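Local coordinates for protein UDP-N-acetylglucosamine 4,6-dehydratase (Vibrio fischeri, PDB 3PVZ) that probably acts as a nucleotide-sugar lyase of the polysaccharide synthase family, a UDP-N-acetylglucosamine 4,6-dehydratase, and binds NAD, at residues Q61-V65 / D110-D114; I98-D104 / K147-Q151; A50-I55 / S240-L245. All coordinates share one frame; numbering follows the deposited sequence.

Interaction 1: residues Q61-V65 / D110-D114; sequences QKLHV and DGQYD. With NA (sodium ion), chain H.
Tyr113 OH meets the His64 ring at its edge, near the ring plane, while one face of this imidazole carries Lys62 CE, offset toward the rim. The Tyr113 ring, in turn, has His64 ND1 near its own plane at the edge. The ring planes meet obliquely at 74°. The site lies in the Rossmann-type part of the chain: strand 62-66 supplies Lys62 and His64, and the loop between helix 101-109 and strand 115-118 supplies Asp110 to Asp114. His64 ND1 and Tyr113 OH are joined by a hydrogen bond of 2.7 Å. Lys62 runs extended, CG anti to the backbone N (chi1 -172°), and reaches across to the loop. There Lys62 NZ forms a salt bridge of 2.8 Å to Asp110 OD2 on the syn lone pair and donates to Gln112 O at 2.9 Å. It also makes an off-centre cation-pi contact with the Tyr113 ring, 4.3 Å from Lys62 NZ to the centroid. Asp110 OD1 accepts from Gln112 N at 3.0 Å, met from above the carboxylate plane, an Asx turn that shapes the loop. Strands 37-41 and 90-94 flank strand 62-66. Beyond the turn the Gln112 side chain leads away from the strand, and its OE1 binds a sodium ion at 2.3 Å, where two waters also coordinate.

Interaction 2: residues I98-D104 / K147-Q151; sequences IGSIEYD and KTIQQ. With NAD (nicotinamide-adenine-dinucleotide), chain E.
At the adenine end of the NAD pocket, Ile98 is held from behind by Lys147 and Thr148 of helix 131-154. Ile98 N donates to NAD N1A at 3.0 Å (162° at the hydrogen), and Lys147 NZ donates to Ile98 O at 2.7 Å, in the carbonyl plane. The backbone at this cofactor-binding residue is thus hydrogen-bonded at both its N-H and its C=O. Ile98 CG2 presses on Thr148 CG2 at 3.3 Å, closer than two methyl groups normally pack. Thr148 OG1 is occupied elsewhere, by Asn144 O among others. The loop then enters helix 101-109 at Ser100, its N-cap, whose OG accepts from Tyr103 N; this is the turn that follows strand 90-94 in a Rossmann-type fold. One turn into the helix, Asp104 OD1 takes two donors from opposite faces of its carboxylate: Lys147 NZ on the syn side at 2.8 Å, a salt bridge, and Gln151 NE2 at 3.2 Å, 57° out of the plane. Lys147 gets between its two acceptors by a bend at chi3 (75°) in an otherwise extended chain. Gln151 OE1 comes to the Tyr103 ring at its edge, 3.4 Å from CE2, and a water joins that OE1 to Tyr103 OH.

Interaction 3: residues A50-I55 / S240-L245; sequences AVTKEI and SGELCL
Val51 and Gly241 approach to 3.8 Å between their CA atoms, where the axes of segments 50-55 and 240-245 pass 7.6 Å apart at a signed crossing angle of -67°. So close an approach rests on small residues: Gly241 has no side chain, and the methyl of Ala50 lies directly against it, CB to Gly241 CA 3.8 Å. For Val51, a chi1 of 69°, measured to CG1, puts CG2 anti to the backbone N, where it meets Cys244 CB at 3.4 Å and lies over Gly241 O. The first of these is tighter than a usual carbon-carbon contact. Further along, Ile55 CG1 and Leu245 CD1 touch at 4.0 Å, and the other Leu245 methyl, CD2, packs on Glu54 CB. Glu54 folds back at chi2 (-61°), laying CG over the Gly241 carbonyl and bringing OE1 to 3.3 Å from Glu242 CG. The two carboxylates stand nearly perpendicular, Glu54 OE1 being 3.9 Å from Glu242 OE2. The salt bridges of Glu54 with Lys57 and Arg58 probably temper this repulsion. Glu242 OE2 accepts a hydrogen bond from Gln238 NE2; a modelled water lies between the two carboxylates, but its distance to Glu54 is too short to be trusted. Helix 46-56 is the first after the probable glycine-rich turn of the Rossmann-type fold. Its inner side rests on strands 37-41 and 62-66, while helix 19-34 packs on Ile55, Glu242 and Leu245.

Going from the N terminus, the first contact segment is 50-55, on helix 46-56, and it pairs with 240-245; interaction 3 thus closes a loop of nearly two hundred residues in which the other two contacts are nested. Segment 61-65, on strand 62-66, follows, and interaction 1 is closed by 110-114. Segment 98-104 lies within that loop but meets 147-151 beyond it, so interactions 1 and 2 cross. Interactions 1 and 3 touch where Val65 and Leu63 pack on Thr52, joining strand 62-66 to the helix before it. Interaction 2 touches neither, its nearest atoms about 5 Å from interaction 1 and about 12 Å from interaction 3, and ties helix 101-109 to helix 131-154.

Interaction 1: residues Q61-V65 / D110-D114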
loop_
_atom_site.group_PDB
_atom_site.type_symbol
_atom_site.label_atom_id
_atom_site.label_comp_id
_atom_site.label_asym_id
_atom_site.label_seq_id
_atom_site.Cartn_x
_atom_site.Cartn_y
_atom_site.Cartn_z
ATOM N N GLN A 61 -14.275 -12.861 -19.608
ATOM C CA GLN A 61 -13.430 -13.296 -20.723
ATOM C C GLN A 61 -11.994 -12.966 -20.375
ATOM O O GLN A 61 -11.055 -13.718 -20.640
ATOM C CB GLN A 61 -13.853 -12.584 -21.988
ATOM C CG GLN A 61 -14.215 -13.340 -23.221
ATOM C CD GLN A 61 -14.567 -12.309 -24.325
ATOM O OE1 GLN A 61 -13.934 -11.338 -24.363
ATOM N NE2 GLN A 61 -15.581 -12.517 -25.136
ATOM N N LYS A 62 -11.827 -11.824 -19.738
ATOM C CA LYS A 62 -10.527 -11.216 -19.458
ATOM C C LYS A 62 -10.700 -10.362 -18.201
ATOM O O LYS A 62 -11.647 -9.573 -18.114
ATOM C CB LYS A 62 -10.039 -10.364 -20.637
ATOM C CG LYS A 62 -8.608 -9.872 -20.457
ATOM C CD LYS A 62 -8.129 -9.076 -21.620
ATOM C CE LYS A 62 -6.653 -8.642 -21.465
ATOM N NZ LYS A 62 -6.341 -7.675 -22.571
ATOM N N LEU A 63 -9.803 -10.590 -17.226
ATOM C CA LEU A 63 -9.725 -9.836 -16.023
ATOM C C LEU A 63 -8.296 -9.645 -15.546
ATOM O O LEU A 63 -7.617 -10.578 -15.102
ATOM C CB LEU A 63 -10.633 -10.460 -14.969
ATOM C CG LEU A 63 -10.492 -9.959 -13.518
ATOM C CD1 LEU A 63 -10.846 -8.490 -13.533
ATOM C CD2 LEU A 63 -11.322 -10.742 -12.474
ATOM N N HIS A 64 -7.837 -8.410 -15.649
ATOM C CA HIS A 64 -6.493 -8.032 -15.265
ATOM C C HIS A 64 -6.562 -7.104 -14.079
ATOM O O HIS A 64 -7.316 -6.144 -14.099
ATOM C CB HIS A 64 -5.756 -7.350 -16.392
ATOM C CG HIS A 64 -5.288 -8.273 -17.466
ATOM N ND1 HIS A 64 -4.453 -7.856 -18.484
ATOM C CD2 HIS A 64 -5.527 -9.589 -17.684
ATOM C CE1 HIS A 64 -4.187 -8.884 -19.285
ATOM N NE2 HIS A 64 -4.849 -9.946 -18.823
ATOM N N VAL A 65 -5.821 -7.465 -13.006
ATOM C CA VAL A 65 -5.795 -6.701 -11.767
ATOM C C VAL A 65 -4.433 -6.018 -11.598
ATOM O O VAL A 65 -3.405 -6.648 -11.749
ATOM C CB VAL A 65 -6.056 -7.635 -10.550
ATOM C CG1 VAL A 65 -6.336 -6.830 -9.313
ATOM C CG2 VAL A 65 -7.234 -8.609 -10.871
ATOM N N ASP A 110 -0.564 -4.012 -24.532
ATOM C CA ASP A 110 -1.899 -4.599 -24.515
ATOM C C ASP A 110 -2.922 -3.547 -24.473
ATOM O O ASP A 110 -3.249 -2.967 -25.577
ATOM C CB ASP A 110 -2.040 -5.576 -23.313
ATOM C CG ASP A 110 -3.389 -6.251 -23.279
ATOM O OD1 ASP A 110 -4.183 -5.913 -24.209
ATOM O OD2 ASP A 110 -3.660 -7.053 -22.298
ATOM N N GLY A 111 -3.410 -3.202 -23.271
ATOM C CA GLY A 111 -4.444 -2.164 -23.114
ATOM C C GLY A 111 -5.847 -2.407 -23.675
ATOM O O GLY A 111 -6.697 -1.566 -23.646
ATOM N N GLN A 112 -6.098 -3.586 -24.169
ATOM C CA GLN A 112 -7.358 -3.925 -24.821
ATOM C C GLN A 112 -8.354 -4.429 -23.805
ATOM O O GLN A 112 -8.268 -5.620 -23.401
ATOM C CB GLN A 112 -7.035 -5.049 -25.823
ATOM C CG GLN A 112 -6.319 -4.556 -27.045
ATOM C CD GLN A 112 -7.257 -3.783 -27.942
ATOM O OE1 GLN A 112 -8.242 -4.325 -28.471
ATOM N NE2 GLN A 112 -6.993 -2.539 -28.090
ATOM N N TYR A 113 -9.251 -3.530 -23.373
ATOM C CA TYR A 113 -10.253 -3.805 -22.330
ATOM C C TYR A 113 -11.573 -3.185 -22.747
ATOM O O TYR A 113 -11.584 -2.256 -23.507
ATOM C CB TYR A 113 -9.861 -3.252 -20.971
ATOM C CG TYR A 113 -8.552 -3.794 -20.502
ATOM C CD1 TYR A 113 -8.459 -5.032 -19.901
ATOM C CD2 TYR A 113 -7.404 -3.060 -20.609
ATOM C CE1 TYR A 113 -7.236 -5.525 -19.488
ATOM C CE2 TYR A 113 -6.180 -3.554 -20.179
ATOM C CZ TYR A 113 -6.102 -4.776 -19.618
ATOM O OH TYR A 113 -4.848 -5.246 -19.203
ATOM N N ASP A 114 -12.689 -3.735 -22.276
ATOM C CA ASP A 114 -13.997 -3.138 -22.546
ATOM C C ASP A 114 -14.352 -2.203 -21.389
ATOM O O ASP A 114 -14.858 -1.085 -21.619
ATOM C CB ASP A 114 -15.043 -4.214 -22.735
ATOM C CG ASP A 114 -14.722 -5.120 -23.895
ATOM O OD1 ASP A 114 -14.701 -4.573 -25.024
ATOM O OD2 ASP A 114 -14.476 -6.363 -23.681
HETATM NA NA NA H . -9.832 -3.830 -29.988
HETATM O O HOH W 1 -9.088 -1.716 -29.833
HETATM O O HOH W 2 -11.269 -2.971 -28.321
#

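Interaction 2: residues I98-D104 / K147-Q151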
loop_
_atom_site.group_PDB
_atom_site.type_symbol
_atom_site.label_atom_id
_atom_site.label_comp_id
_atom_site.label_asym_id
_atom_site.label_seq_id
_atom_site.Cartn_x
_atom_site.Cartn_y
_atom_site.Cartn_z
ATOM N N ILE A 98 0.567 2.648 -11.218
ATOM C CA ILE A 98 -0.095 3.166 -12.419
ATOM C C ILE A 98 0.659 4.399 -13.003
ATOM O O ILE A 98 0.553 4.690 -14.211
ATOM C CB ILE A 98 -1.519 3.531 -12.052
ATOM C CG1 ILE A 98 -2.320 2.270 -11.743
ATOM C CG2 ILE A 98 -2.228 4.339 -13.150
ATOM C CD1 ILE A 98 -3.615 2.601 -10.951
ATOM N N GLY A 99 1.385 5.124 -12.157
ATOM C CA GLY A 99 2.195 6.261 -12.594
ATOM C C GLY A 99 3.503 5.934 -13.312
ATOM O O GLY A 99 4.222 6.829 -13.700
ATOM N N SER A 100 3.825 4.674 -13.527
ATOM C CA SER A 100 5.167 4.310 -13.928
ATOM C C SER A 100 5.322 3.962 -15.411
ATOM O O SER A 100 4.354 3.645 -16.110
ATOM C CB SER A 100 5.638 3.085 -13.102
ATOM O OG SER A 100 4.854 1.953 -13.413
ATOM N N ILE A 101 6.581 3.969 -15.851
ATOM C CA ILE A 101 7.005 3.511 -17.198
ATOM C C ILE A 101 6.561 2.057 -17.399
ATOM O O ILE A 101 6.159 1.655 -18.473
ATOM C CB ILE A 101 8.547 3.518 -17.330
ATOM C CG1 ILE A 101 9.163 4.900 -17.040
ATOM C CG2 ILE A 101 9.013 2.969 -18.699
ATOM C CD1 ILE A 101 8.441 6.075 -17.644
ATOM N N GLU A 102 6.694 1.251 -16.321
ATOM C CA GLU A 102 6.317 -0.127 -16.390
ATOM C C GLU A 102 4.840 -0.275 -16.751
ATOM O O GLU A 102 4.485 -1.075 -17.605
ATOM C CB GLU A 102 6.578 -0.800 -15.052
ATOM C CG GLU A 102 8.027 -0.991 -14.759
ATOM C CD GLU A 102 8.714 0.129 -14.016
ATOM O OE1 GLU A 102 8.219 1.225 -13.885
ATOM O OE2 GLU A 102 9.818 -0.108 -13.525
ATOM N N TYR A 103 3.980 0.467 -16.068
ATOM C CA TYR A 103 2.558 0.443 -16.310
ATOM C C TYR A 103 2.266 0.958 -17.743
ATOM O O TYR A 103 1.401 0.473 -18.449
ATOM C CB TYR A 103 1.810 1.282 -15.212
ATOM C CG TYR A 103 0.357 1.328 -15.488
ATOM C CD1 TYR A 103 -0.456 0.297 -15.060
ATOM C CD2 TYR A 103 -0.210 2.300 -16.283
ATOM C CE1 TYR A 103 -1.768 0.274 -15.359
ATOM C CE2 TYR A 103 -1.561 2.262 -16.591
ATOM C CZ TYR A 103 -2.327 1.256 -16.112
ATOM O OH TYR A 103 -3.679 1.088 -16.375
ATOM N N ASP A 104 2.999 1.950 -18.195
ATOM C CA ASP A 104 2.731 2.525 -19.534
ATOM C C ASP A 104 3.150 1.536 -20.637
ATOM O O ASP A 104 2.517 1.472 -21.711
ATOM C CB ASP A 104 3.470 3.826 -19.680
ATOM C CG ASP A 104 2.784 4.985 -18.913
ATOM O OD1 ASP A 104 1.648 4.817 -18.401
ATOM O OD2 ASP A 104 3.373 6.071 -18.880
ATOM N N LYS A 147 -4.779 10.192 -16.976
ATOM C CA LYS A 147 -3.987 9.399 -17.915
ATOM C C LYS A 147 -4.619 8.038 -18.257
ATOM O O LYS A 147 -4.652 7.650 -19.408
ATOM C CB LYS A 147 -2.543 9.190 -17.400
ATOM C CG LYS A 147 -1.666 8.327 -18.370
ATOM C CD LYS A 147 -0.341 7.960 -17.768
ATOM C CE LYS A 147 -0.479 6.849 -16.708
ATOM N NZ LYS A 147 0.934 6.507 -16.224
ATOM N N THR A 148 -5.076 7.286 -17.267
ATOM C CA THR A 148 -5.622 5.939 -17.521
ATOM C C THR A 148 -6.972 6.078 -18.283
ATOM O O THR A 148 -7.352 5.246 -19.071
ATOM C CB THR A 148 -5.827 5.175 -16.245
ATOM O OG1 THR A 148 -6.614 5.967 -15.345
ATOM C CG2 THR A 148 -4.435 4.745 -15.529
ATOM N N ILE A 149 -7.707 7.134 -18.040
ATOM C CA ILE A 149 -8.864 7.414 -18.910
ATOM C C ILE A 149 -8.427 7.644 -20.386
ATOM O O ILE A 149 -9.016 7.057 -21.316
ATOM C CB ILE A 149 -9.719 8.612 -18.434
ATOM C CG1 ILE A 149 -10.277 8.335 -17.029
ATOM C CG2 ILE A 149 -10.924 8.813 -19.383
ATOM C CD1 ILE A 149 -10.859 9.561 -16.362
ATOM N N GLN A 150 -7.397 8.454 -20.600
ATOM C CA GLN A 150 -6.902 8.720 -21.967
ATOM C C GLN A 150 -6.416 7.429 -22.630
ATOM O O GLN A 150 -6.732 7.152 -23.791
ATOM C CB GLN A 150 -5.797 9.809 -21.978
ATOM C CG GLN A 150 -5.329 10.149 -23.387
ATOM C CD GLN A 150 -6.419 10.909 -24.168
ATOM O OE1 GLN A 150 -6.944 11.854 -23.661
ATOM N NE2 GLN A 150 -6.774 10.453 -25.361
ATOM N N GLN A 151 -5.739 6.555 -21.848
ATOM C CA GLN A 151 -5.279 5.306 -22.375
ATOM C C GLN A 151 -6.473 4.398 -22.697
ATOM O O GLN A 151 -6.414 3.570 -23.607
ATOM C CB GLN A 151 -4.339 4.639 -21.375
ATOM C CG GLN A 151 -3.105 5.426 -21.112
ATOM C CD GLN A 151 -2.284 4.819 -20.017
ATOM O OE1 GLN A 151 -2.817 4.250 -19.063
ATOM N NE2 GLN A 151 -0.992 4.950 -20.129
HETATM P PA NAD E . -7.701 1.161 -0.254
HETATM O O1A NAD E . -6.599 1.875 0.459
HETATM O O2A NAD E . -7.989 -0.146 0.418
HETATM O O5B NAD E . -7.223 0.617 -1.670
HETATM C C5B NAD E . -6.641 1.596 -2.558
HETATM C C4B NAD E . -5.772 0.739 -3.484
HETATM O O4B NAD E . -5.121 1.508 -4.474
HETATM C C3B NAD E . -4.666 0.008 -2.658
HETATM O O3B NAD E . -4.681 -1.384 -2.899
HETATM C C2B NAD E . -3.369 0.682 -3.163
HETATM O O2B NAD E . -2.201 -0.119 -3.036
HETATM C C1B NAD E . -3.826 0.983 -4.609
HETATM N N9A NAD E . -2.992 2.011 -5.213
HETATM C C8A NAD E . -2.737 3.236 -4.732
HETATM N N7A NAD E . -1.909 3.874 -5.493
HETATM C C5A NAD E . -1.669 3.073 -6.576
HETATM C C6A NAD E . -0.876 3.184 -7.714
HETATM N N6A NAD E . -0.216 4.373 -7.908
HETATM N N1A NAD E . -0.817 2.184 -8.588
HETATM C C2A NAD E . -1.481 1.054 -8.375
HETATM N N3A NAD E . -2.217 0.900 -7.302
HETATM C C4A NAD E . -2.335 1.868 -6.403
HETATM O O3 NAD E . -8.969 2.145 -0.373
HETATM P PN NAD E . -10.459 1.505 -0.525
HETATM O O1N NAD E . -11.130 1.427 0.836
HETATM O O2N NAD E . -10.636 0.261 -1.295
HETATM O O5D NAD E . -11.220 2.809 -1.195
HETATM C C5D NAD E . -10.967 2.899 -2.589
HETATM C C4D NAD E . -11.657 4.152 -3.142
HETATM O O4D NAD E . -13.004 4.272 -2.584
HETATM C C3D NAD E . -10.901 5.417 -2.680
HETATM O O3D NAD E . -11.041 6.524 -3.600
HETATM C C2D NAD E . -11.671 5.828 -1.405
HETATM O O2D NAD E . -11.532 7.224 -1.103
HETATM C C1D NAD E . -13.108 5.500 -1.811
HETATM N N1N NAD E . -14.000 5.352 -0.650
HETATM C C2N NAD E . -13.731 4.391 0.242
HETATM C C3N NAD E . -14.543 4.197 1.340
HETATM C C7N NAD E . -14.247 3.163 2.347
HETATM O O7N NAD E . -14.988 3.127 3.327
HETATM N N7N NAD E . -13.211 2.317 2.244
HETATM C C4N NAD E . -15.675 5.029 1.520
HETATM C C5N NAD E . -15.928 6.001 0.566
HETATM C C6N NAD E . -15.061 6.153 -0.517
HETATM O O HOH W 3 -4.854 2.533 -18.132
#

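Interaction 3: residues A50-I55 / S240-L245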
loop_
_atom_site.group_PDB
_atom_site.type_symbol
_atom_site.label_atom_id
_atom_site.label_comp_id
_atom_site.label_asym_id
_atom_site.label_seq_id
_atom_site.Cartn_x
_atom_site.Cartn_y
_atom_site.Cartn_z
ATOM N N ALA A 50 -13.105 -6.367 -3.839
ATOM C CA ALA A 50 -14.493 -6.786 -3.773
ATOM C C ALA A 50 -15.072 -6.789 -5.159
ATOM O O ALA A 50 -15.798 -7.714 -5.508
ATOM C CB ALA A 50 -15.333 -5.915 -2.834
ATOM N N VAL A 51 -14.755 -5.765 -5.950
ATOM C CA VAL A 51 -15.368 -5.687 -7.269
ATOM C C VAL A 51 -14.687 -6.729 -8.197
ATOM O O VAL A 51 -15.328 -7.284 -9.101
ATOM C CB VAL A 51 -15.293 -4.300 -7.841
ATOM C CG1 VAL A 51 -13.821 -3.951 -8.181
ATOM C CG2 VAL A 51 -16.231 -4.222 -9.082
ATOM N N THR A 52 -13.422 -7.047 -7.918
ATOM C CA THR A 52 -12.687 -8.055 -8.701
ATOM C C THR A 52 -13.323 -9.434 -8.510
ATOM O O THR A 52 -13.536 -10.183 -9.456
ATOM C CB THR A 52 -11.174 -8.116 -8.289
ATOM O OG1 THR A 52 -10.530 -6.859 -8.554
ATOM C CG2 THR A 52 -10.427 -9.215 -9.097
ATOM N N LYS A 53 -13.696 -9.717 -7.273
ATOM C CA LYS A 53 -14.421 -10.953 -6.961
ATOM C C LYS A 53 -15.803 -10.920 -7.621
ATOM O O LYS A 53 -16.167 -11.872 -8.277
ATOM C CB LYS A 53 -14.538 -11.131 -5.487
ATOM C CG LYS A 53 -13.170 -11.329 -4.871
ATOM C CD LYS A 53 -13.226 -11.979 -3.545
ATOM C CE LYS A 53 -13.733 -11.043 -2.504
ATOM N NZ LYS A 53 -13.708 -11.732 -1.157
ATOM N N GLU A 54 -16.534 -9.820 -7.523
ATOM C CA GLU A 54 -17.798 -9.769 -8.226
ATOM C C GLU A 54 -17.684 -10.072 -9.701
ATOM O O GLU A 54 -18.569 -10.674 -10.268
ATOM C CB GLU A 54 -18.539 -8.437 -8.026
ATOM C CG GLU A 54 -19.012 -8.222 -6.638
ATOM C CD GLU A 54 -19.995 -9.278 -6.189
ATOM O OE1 GLU A 54 -21.049 -9.382 -6.836
ATOM O OE2 GLU A 54 -19.753 -9.948 -5.170
ATOM N N ILE A 55 -16.601 -9.681 -10.322
ATOM C CA ILE A 55 -16.393 -9.943 -11.736
ATOM C C ILE A 55 -15.995 -11.418 -11.911
ATOM O O ILE A 55 -16.591 -12.166 -12.694
ATOM C CB ILE A 55 -15.302 -8.976 -12.348
ATOM C CG1 ILE A 55 -15.744 -7.530 -12.205
ATOM C CG2 ILE A 55 -14.961 -9.385 -13.804
ATOM C CD1 ILE A 55 -14.708 -6.434 -12.768
ATOM N N SER A 240 -20.007 -3.163 -1.455
ATOM C CA SER A 240 -19.187 -2.170 -2.192
ATOM C C SER A 240 -18.832 -2.670 -3.578
ATOM O O SER A 240 -18.884 -1.951 -4.566
ATOM C CB SER A 240 -17.949 -1.715 -1.409
ATOM O OG SER A 240 -16.993 -2.724 -1.227
ATOM N N GLY A 241 -18.518 -3.926 -3.644
ATOM C CA GLY A 241 -18.172 -4.553 -4.899
ATOM C C GLY A 241 -19.356 -4.632 -5.813
ATOM O O GLY A 241 -19.225 -4.425 -7.017
ATOM N N GLU A 242 -20.525 -4.909 -5.251
ATOM C CA GLU A 242 -21.731 -5.014 -6.071
ATOM C C GLU A 242 -22.141 -3.667 -6.662
ATOM O O GLU A 242 -22.553 -3.594 -7.803
ATOM C CB GLU A 242 -22.863 -5.637 -5.271
ATOM C CG GLU A 242 -22.706 -7.135 -5.106
ATOM C CD GLU A 242 -23.746 -7.763 -4.142
ATOM O OE1 GLU A 242 -24.275 -7.059 -3.246
ATOM O OE2 GLU A 242 -24.001 -8.982 -4.270
ATOM N N LEU A 243 -22.006 -2.617 -5.869
ATOM C CA LEU A 243 -22.285 -1.284 -6.317
ATOM C C LEU A 243 -21.325 -0.833 -7.428
ATOM O O LEU A 243 -21.790 -0.294 -8.403
ATOM C CB LEU A 243 -22.212 -0.313 -5.129
ATOM C CG LEU A 243 -22.524 1.149 -5.386
ATOM C CD1 LEU A 243 -23.967 1.294 -5.729
ATOM C CD2 LEU A 243 -22.248 1.970 -4.105
ATOM N N CYS A 244 -20.008 -1.049 -7.267
ATOM C CA CYS A 244 -19.046 -0.823 -8.376
ATOM C C CYS A 244 -19.468 -1.485 -9.703
ATOM O O CYS A 244 -19.413 -0.860 -10.749
ATOM C CB CYS A 244 -17.654 -1.356 -8.010
ATOM S SG CYS A 244 -16.836 -0.376 -6.741
ATOM N N LEU A 245 -19.854 -2.757 -9.643
ATOM C CA LEU A 245 -20.134 -3.539 -10.838
ATOM C C LEU A 245 -21.429 -3.049 -11.510
ATOM O O LEU A 245 -21.512 -3.034 -12.725
ATOM C CB LEU A 245 -20.273 -5.016 -10.519
ATOM C CG LEU A 245 -20.530 -6.022 -11.683
ATOM C CD1 LEU A 245 -19.430 -6.094 -12.657
ATOM C CD2 LEU A 245 -20.772 -7.420 -11.148
HETATM O O HOH W 4 -23.047 -10.575 -6.092
#